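PDB 2PRX: thioesterase superfamily protein from Shewanella loihica, which probably hydrolyses thioesters and belongs to the hotdog-fold thioesterase superfamily. Local coordinates for residues 36-47 with 110-120. Sequence-based numbering, arbitrary orientation.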
loop_
_atom_site.group_PDB
_atom_site.type_symbol
_atom_site.label_atom_id
_atom_site.label_comp_id
_atom_site.label_asym_id
_atom_site.label_seq_id
_atom_site.Cartn_x
_atom_site.Cartn_y
_atom_site.Cartn_z
ATOM N N ARG A 36 -19.280 -2.658 -12.909
ATOM C CA ARG A 36 -19.033 -2.887 -14.322
ATOM C C ARG A 36 -19.557 -4.273 -14.655
ATOM O O ARG A 36 -18.832 -5.203 -14.974
ATOM C CB ARG A 36 -17.553 -2.792 -14.667
ATOM C CG ARG A 36 -17.211 -3.072 -16.119
ATOM C CD ARG A 36 -16.019 -2.223 -16.561
ATOM N NE ARG A 36 -15.703 -2.446 -17.965
ATOM C CZ ARG A 36 -14.805 -3.249 -18.492
ATOM N NH1 ARG A 36 -14.007 -4.018 -17.763
ATOM N NH2 ARG A 36 -14.679 -3.292 -19.818
ATOM N N GLY A 37 -20.881 -4.426 -14.536
ATOM C CA GLY A 37 -21.436 -5.756 -14.742
ATOM C C GLY A 37 -21.258 -6.584 -13.473
ATOM O O GLY A 37 -21.877 -6.262 -12.463
ATOM N N GLU A 38 -20.447 -7.624 -13.566
ATOM C CA GLU A 38 -20.163 -8.556 -12.502
ATOM C C GLU A 38 -18.842 -8.192 -11.812
ATOM O O GLU A 38 -18.557 -8.699 -10.726
ATOM C CB GLU A 38 -20.071 -9.964 -13.094
ATOM C CG GLU A 38 -21.374 -10.444 -13.722
ATOM C CD GLU A 38 -21.351 -10.541 -15.236
ATOM O OE1 GLU A 38 -20.452 -11.201 -15.782
ATOM O OE2 GLU A 38 -22.241 -9.937 -15.875
ATOM N N GLN A 39 -18.092 -7.329 -12.475
ATOM C CA GLN A 39 -16.843 -6.740 -12.033
ATOM C C GLN A 39 -17.177 -5.346 -11.511
ATOM O O GLN A 39 -18.242 -4.741 -11.697
ATOM C CB GLN A 39 -15.813 -6.622 -13.151
ATOM C CG GLN A 39 -15.398 -7.921 -13.793
ATOM C CD GLN A 39 -14.517 -7.746 -15.013
ATOM O OE1 GLN A 39 -13.996 -6.661 -15.267
ATOM N NE2 GLN A 39 -14.336 -8.824 -15.764
ATOM N N THR A 40 -16.223 -4.778 -10.807
ATOM C CA THR A 40 -16.339 -3.371 -10.414
ATOM C C THR A 40 -15.230 -2.664 -11.167
ATOM O O THR A 40 -14.407 -3.374 -11.768
ATOM C CB THR A 40 -16.231 -3.156 -8.906
ATOM O OG1 THR A 40 -14.871 -3.421 -8.475
ATOM C CG2 THR A 40 -17.115 -4.123 -8.133
ATOM N N ILE A 41 -15.214 -1.343 -11.153
ATOM C CA ILE A 41 -14.198 -0.568 -11.854
ATOM C C ILE A 41 -14.091 0.846 -11.300
ATOM O O ILE A 41 -15.024 1.412 -10.732
ATOM C CB ILE A 41 -14.486 -0.518 -13.371
ATOM C CG1 ILE A 41 -13.455 0.215 -14.213
ATOM C CG2 ILE A 41 -15.881 0.057 -13.602
ATOM C CD1 ILE A 41 -13.395 -0.166 -15.666
ATOM N N ALA A 42 -12.884 1.405 -11.442
ATOM C CA ALA A 42 -12.559 2.767 -11.093
ATOM C C ALA A 42 -11.401 3.252 -11.964
ATOM O O ALA A 42 -10.679 2.465 -12.582
ATOM C CB ALA A 42 -12.270 2.916 -9.604
ATOM N N HIS A 43 -11.288 4.564 -11.952
ATOM C CA HIS A 43 -10.255 5.322 -12.637
ATOM C C HIS A 43 -9.683 6.405 -11.742
ATOM O O HIS A 43 -10.388 6.941 -10.883
ATOM C CB HIS A 43 -10.871 5.936 -13.901
ATOM C CG HIS A 43 -11.221 4.909 -14.930
ATOM N ND1 HIS A 43 -12.503 4.404 -15.054
ATOM C CD2 HIS A 43 -10.484 4.292 -15.886
ATOM C CE1 HIS A 43 -12.534 3.526 -16.036
ATOM N NE2 HIS A 43 -11.332 3.436 -16.558
ATOM N N PHE A 44 -8.410 6.725 -11.944
ATOM C CA PHE A 44 -7.718 7.720 -11.147
ATOM C C PHE A 44 -6.599 8.410 -11.931
ATOM O O PHE A 44 -5.983 7.772 -12.784
ATOM C CB PHE A 44 -7.098 7.114 -9.880
ATOM C CG PHE A 44 -6.591 8.211 -8.952
ATOM C CD1 PHE A 44 -7.470 9.099 -8.356
ATOM C CD2 PHE A 44 -5.240 8.347 -8.694
ATOM C CE1 PHE A 44 -7.024 10.104 -7.532
ATOM C CE2 PHE A 44 -4.790 9.352 -7.862
ATOM C CZ PHE A 44 -5.672 10.234 -7.277
HETATM N N MSE A 45 -6.386 9.663 -11.586
HETATM C CA MSE A 45 -5.398 10.576 -12.113
HETATM C C MSE A 45 -4.452 11.037 -11.016
HETATM O O MSE A 45 -4.737 11.925 -10.210
HETATM C CB MSE A 45 -6.056 11.806 -12.748
HETATM C CG MSE A 45 -5.095 12.665 -13.552
HETATM SE SE MSE A 45 -4.104 11.637 -14.853
HETATM C CE MSE A 45 -5.343 12.101 -16.258
ATOM N N PRO A 46 -3.283 10.412 -10.975
ATOM C CA PRO A 46 -2.242 10.887 -10.047
ATOM C C PRO A 46 -1.975 12.377 -10.208
ATOM O O PRO A 46 -2.053 12.881 -11.334
ATOM C CB PRO A 46 -1.016 10.106 -10.511
ATOM C CG PRO A 46 -1.586 8.842 -11.043
ATOM C CD PRO A 46 -2.868 9.241 -11.747
ATOM N N LYS A 47 -1.682 13.053 -9.105
ATOM C CA LYS A 47 -1.256 14.442 -9.176
ATOM C C LYS A 47 0.229 14.430 -9.566
ATOM O O LYS A 47 0.884 13.417 -9.302
ATOM C CB LYS A 47 -1.456 15.211 -7.876
ATOM C CG LYS A 47 -2.773 15.023 -7.144
ATOM C CD LYS A 47 -3.346 16.352 -6.674
ATOM C CE LYS A 47 -4.852 16.275 -6.483
ATOM N NZ LYS A 47 -5.395 17.408 -5.666
HETATM N N MSE A 110 3.600 8.042 -15.345
HETATM C CA MSE A 110 2.968 9.243 -14.843
HETATM C C MSE A 110 2.201 9.917 -15.991
HETATM O O MSE A 110 2.593 9.724 -17.140
HETATM C CB MSE A 110 3.967 10.231 -14.254
HETATM C CG MSE A 110 3.400 11.573 -13.819
HETATM SE SE MSE A 110 1.980 11.408 -12.508
HETATM C CE MSE A 110 3.261 10.837 -11.186
ATOM N N GLY A 111 1.183 10.660 -15.619
ATOM C CA GLY A 111 0.394 11.541 -16.437
ATOM C C GLY A 111 -0.645 10.832 -17.277
ATOM O O GLY A 111 -1.088 11.365 -18.290
ATOM N N VAL A 112 -1.003 9.627 -16.877
ATOM C CA VAL A 112 -2.054 8.885 -17.581
ATOM C C VAL A 112 -3.081 8.364 -16.587
ATOM O O VAL A 112 -2.768 7.953 -15.475
ATOM C CB VAL A 112 -1.457 7.734 -18.413
ATOM C CG1 VAL A 112 -2.549 6.812 -18.918
ATOM C CG2 VAL A 112 -0.629 8.322 -19.561
ATOM N N GLU A 113 -4.336 8.384 -16.994
ATOM C CA GLU A 113 -5.472 7.885 -16.218
ATOM C C GLU A 113 -5.309 6.433 -15.841
ATOM O O GLU A 113 -5.053 5.565 -16.691
ATOM C CB GLU A 113 -6.718 8.108 -17.093
ATOM C CG GLU A 113 -8.043 7.754 -16.467
ATOM C CD GLU A 113 -9.171 7.641 -17.498
ATOM O OE1 GLU A 113 -9.310 6.564 -18.114
ATOM O OE2 GLU A 113 -9.912 8.622 -17.695
ATOM N N LEU A 114 -5.425 6.069 -14.563
ATOM C CA LEU A 114 -5.228 4.686 -14.168
ATOM C C LEU A 114 -6.569 3.955 -14.069
ATOM O O LEU A 114 -7.499 4.504 -13.500
ATOM C CB LEU A 114 -4.512 4.596 -12.819
ATOM C CG LEU A 114 -3.263 5.478 -12.655
ATOM C CD1 LEU A 114 -2.843 5.604 -11.204
ATOM C CD2 LEU A 114 -2.108 4.935 -13.494
ATOM N N GLU A 115 -6.642 2.741 -14.606
ATOM C CA GLU A 115 -7.900 1.994 -14.480
ATOM C C GLU A 115 -7.759 0.856 -13.480
ATOM O O GLU A 115 -6.815 0.068 -13.466
ATOM C CB GLU A 115 -8.379 1.519 -15.854
ATOM C CG GLU A 115 -9.674 0.736 -15.874
ATOM C CD GLU A 115 -10.242 0.446 -17.249
ATOM O OE1 GLU A 115 -10.866 1.352 -17.855
ATOM O OE2 GLU A 115 -10.101 -0.695 -17.764
ATOM N N LEU A 116 -8.722 0.747 -12.584
ATOM C CA LEU A 116 -8.827 -0.291 -11.592
ATOM C C LEU A 116 -10.095 -1.128 -11.769
ATOM O O LEU A 116 -11.180 -0.552 -11.686
ATOM C CB LEU A 116 -8.872 0.312 -10.180
ATOM C CG LEU A 116 -7.519 0.785 -9.638
ATOM C CD1 LEU A 116 -7.303 2.230 -10.050
ATOM C CD2 LEU A 116 -7.443 0.604 -8.134
ATOM N N VAL A 117 -9.910 -2.411 -11.996
ATOM C CA VAL A 117 -10.980 -3.382 -12.174
ATOM C C VAL A 117 -10.893 -4.479 -11.120
ATOM O O VAL A 117 -9.842 -5.075 -10.908
ATOM C CB VAL A 117 -10.963 -4.040 -13.568
ATOM C CG1 VAL A 117 -12.167 -4.958 -13.740
ATOM C CG2 VAL A 117 -10.939 -3.008 -14.685
ATOM N N GLY A 118 -12.010 -4.796 -10.469
ATOM C CA GLY A 118 -12.066 -5.804 -9.456
ATOM C C GLY A 118 -12.823 -7.058 -9.880
ATOM O O GLY A 118 -13.887 -6.966 -10.514
ATOM N N GLU A 119 -12.243 -8.192 -9.529
ATOM C CA GLU A 119 -12.853 -9.511 -9.654
ATOM C C GLU A 119 -13.334 -9.992 -8.294
ATOM O O GLU A 119 -12.599 -10.045 -7.318
ATOM C CB GLU A 119 -11.875 -10.492 -10.283
ATOM C CG GLU A 119 -12.340 -11.867 -10.650
ATOM C CD GLU A 119 -13.830 -12.064 -10.820
ATOM O OE1 GLU A 119 -14.527 -11.074 -11.175
ATOM O OE2 GLU A 119 -14.303 -13.196 -10.582
ATOM N N ILE A 120 -14.629 -10.338 -8.206
ATOM C CA ILE A 120 -15.079 -10.920 -6.960
ATOM C C ILE A 120 -14.820 -12.418 -6.903
ATOM O O ILE A 120 -15.433 -13.189 -7.629
ATOM C CB ILE A 120 -16.591 -10.705 -6.745
ATOM C CG1 ILE A 120 -17.004 -9.245 -6.675
ATOM C CG2 ILE A 120 -16.961 -11.512 -5.519
ATOM C CD1 ILE A 120 -16.256 -8.420 -5.654
#
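His-43 leans across the sheet onto Glu-115, the two side chains lying side by side and pointing the same way, and its NE2 donates a very short, bent hydrogen bond to OE1 of Glu-115 (2.5 Å, 147° at the hydrogen). That oxygen meets the ring at its edge, near the ring plane, while the carboxylate plane is turned 73° away from it. Glu-115 reaches this position because CG is anti to the backbone N (chi1 -180°) and the chain runs on extended, its CG and CB running alongside NE2 and CD2, to one side of the ring plane. On the same face CD1 of Ile-41 fills the hollow between neighbours, 3.6 Å from CD of Glu-115 and 3.9 Å from CG2 of Val-117. With an alanine in place of Glu-115, the His-43 imidazole would probably lose its acceptor and be free to turn, and the Ile-41 methyl would lose one wall.

Thr-40, Ala-42, Phe-44, Leu-114 and Leu-116 line the opposite face. Gly-118 provides the hollow beside Thr-40, since a CB there would collide with OG1, which is hydrogen-bonded to Ser-73. Just beyond the end of strand 39-44, the ring of Pro-46 presses on Leu-114, CG to CD1 at a tight 3.5 Å, and its CB meets SE of selenomethionine Met-110 at 3.8 Å.

Between the two faces, paired backbone bonds at Thr-40/Gly-118, Ala-42/Leu-116 and Phe-44/Leu-114 form the antiparallel ladder. Thr-40, Ala-42 and Phe-44 face helix 59-78, the long helix around which a hotdog sheet curls, and strands 34-36 and 127-135 continue the sheet beyond 39-44 and 114-122 respectively.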